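Local coordinates for protein thiol-disulfide isomerase and thioredoxins (Corynebacterium glutamicum, PDB 3LOR) that probably acts as a thiol-disulfide oxidoreductase or isomerase of the thioredoxin superfamily, related to the TlpA-like redoxins, at residues A[126-129]-A[130-134]. Numbering follows the deposited sequence.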
loop_
_atom_site.group_PDB
_atom_site.type_symbol
_atom_site.label_atom_id
_atom_site.label_comp_id
_atom_site.label_asym_id
_atom_site.label_seq_id
_atom_site.Cartn_x
_atom_site.Cartn_y
_atom_site.Cartn_z
ATOM N N LEU A 126 2.548 17.137 19.326
ATOM C CA LEU A 126 1.469 18.038 18.987
ATOM C C LEU A 126 1.215 19.051 20.056
ATOM O O LEU A 126 1.127 18.729 21.178
ATOM C CB LEU A 126 0.192 17.300 18.693
ATOM C CG LEU A 126 0.238 16.171 17.701
ATOM C CD1 LEU A 126 -0.978 15.391 17.745
ATOM C CD2 LEU A 126 0.547 16.610 16.349
ATOM N N ALA A 127 1.143 20.293 19.663
ATOM C CA ALA A 127 0.748 21.363 20.533
ATOM C C ALA A 127 -0.505 22.032 20.027
ATOM O O ALA A 127 -0.769 22.055 18.867
ATOM C CB ALA A 127 1.830 22.342 20.691
ATOM N N ASP A 128 -1.274 22.566 20.953
ATOM C CA ASP A 128 -2.513 23.253 20.646
ATOM C C ASP A 128 -2.350 24.711 20.257
ATOM O O ASP A 128 -1.292 25.199 20.189
ATOM C CB ASP A 128 -3.572 23.065 21.723
ATOM C CG ASP A 128 -3.193 23.657 23.043
ATOM O OD1 ASP A 128 -3.581 23.110 24.045
ATOM O OD2 ASP A 128 -2.502 24.650 23.097
ATOM N N ARG A 129 -3.459 25.372 20.031
ATOM C CA ARG A 129 -3.526 26.774 19.642
ATOM C C ARG A 129 -2.973 27.770 20.671
ATOM O O ARG A 129 -2.589 28.838 20.324
ATOM C CB ARG A 129 -4.931 27.154 19.223
ATOM C CG ARG A 129 -5.375 26.519 17.958
ATOM C CD ARG A 129 -6.569 27.212 17.439
ATOM N NE ARG A 129 -7.495 26.366 16.733
ATOM C CZ ARG A 129 -7.601 26.341 15.426
ATOM N NH1 ARG A 129 -6.811 27.073 14.703
ATOM N NH2 ARG A 129 -8.466 25.561 14.849
ATOM N N LYS A 130 -2.902 27.372 21.921
ATOM C CA LYS A 130 -2.227 28.181 22.922
ATOM C C LYS A 130 -0.783 27.785 23.152
ATOM O O LYS A 130 -0.151 28.293 24.021
ATOM C CB LYS A 130 -2.976 28.249 24.233
ATOM C CG LYS A 130 -4.394 28.020 24.115
ATOM C CD LYS A 130 -5.153 29.169 24.588
ATOM C CE LYS A 130 -6.428 28.715 25.249
ATOM N NZ LYS A 130 -7.442 29.759 25.423
ATOM N N GLY A 131 -0.268 26.900 22.324
ATOM C CA GLY A 131 1.098 26.476 22.413
ATOM C C GLY A 131 1.434 25.446 23.444
ATOM O O GLY A 131 2.537 25.265 23.807
ATOM N N ARG A 132 0.467 24.718 23.904
ATOM C CA ARG A 132 0.810 23.757 24.901
ATOM C C ARG A 132 0.805 22.330 24.406
ATOM O O ARG A 132 0.023 21.995 23.593
ATOM C CB ARG A 132 0.071 24.020 26.206
ATOM C CG ARG A 132 -1.277 23.562 26.312
ATOM C CD ARG A 132 -2.091 24.506 27.159
ATOM N NE ARG A 132 -3.371 24.694 26.526
ATOM C CZ ARG A 132 -4.482 25.100 27.106
ATOM N NH1 ARG A 132 -4.526 25.414 28.378
ATOM N NH2 ARG A 132 -5.568 25.204 26.388
ATOM N N ILE A 133 1.745 21.534 24.858
ATOM C CA ILE A 133 1.917 20.190 24.374
ATOM C C ILE A 133 0.782 19.304 24.818
ATOM O O ILE A 133 0.442 19.257 25.964
ATOM C CB ILE A 133 3.248 19.646 24.834
ATOM C CG1 ILE A 133 4.349 20.366 24.111
ATOM C CG2 ILE A 133 3.390 18.185 24.552
ATOM C CD1 ILE A 133 5.560 20.308 24.768
ATOM N N ARG A 134 0.174 18.644 23.864
ATOM C CA ARG A 134 -0.956 17.813 24.143
ATOM C C ARG A 134 -0.770 16.344 23.877
ATOM O O ARG A 134 -1.443 15.546 24.451
ATOM C CB ARG A 134 -2.175 18.346 23.432
ATOM C CG ARG A 134 -2.445 19.767 23.722
ATOM C CD ARG A 134 -3.178 19.965 24.988
ATOM N NE ARG A 134 -4.460 19.308 24.966
ATOM C CZ ARG A 134 -5.575 19.855 24.525
ATOM N NH1 ARG A 134 -5.583 21.076 24.094
ATOM N NH2 ARG A 134 -6.677 19.169 24.535
#
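With CG set between the backbone N and the carbonyl carbon (chi1 64°), Asp128 brings its carboxylate within bonding distance of Arg132 and Arg134, whose chains bend at chi2 and chi3 to meet it. Asp128 OD1 takes both salt bridges: its syn lone pair faces Arg132 NE at 3.0 Å, its anti lone pair Arg134 NH1 at 2.9 Å. Asp128 lies at the edge of each guanidinium, and the carboxylate plane is turned 70° from both. The other oxygen, Asp128 OD2, grips the backbone, accepting Lys130 N at 3.0 Å and Arg132 N at 3.1 Å from opposite faces of the carboxylate plane. Four bonds fix the rotation of this buried acid, and the two arginines probably stabilise its negative charge. The residues form the tip of the beta hairpin joining strand 123-127 to edge strand 133-138 in the thioredoxin-like sheet. A type I turn spans Asp128 to Gly131, closed by Gly131 N on Asp128 O at 2.9 Å. Next to the turn, Asp128 N is hydrogen-bonded to Arg132 O, Ala127 and Ile133 make a non-hydrogen-bonded antiparallel pair, and Arg134 N donates to Leu126 O. Arg134 NH2 forms a second salt bridge, with Glu156 OE2; Leu126 packs against helix 143-154.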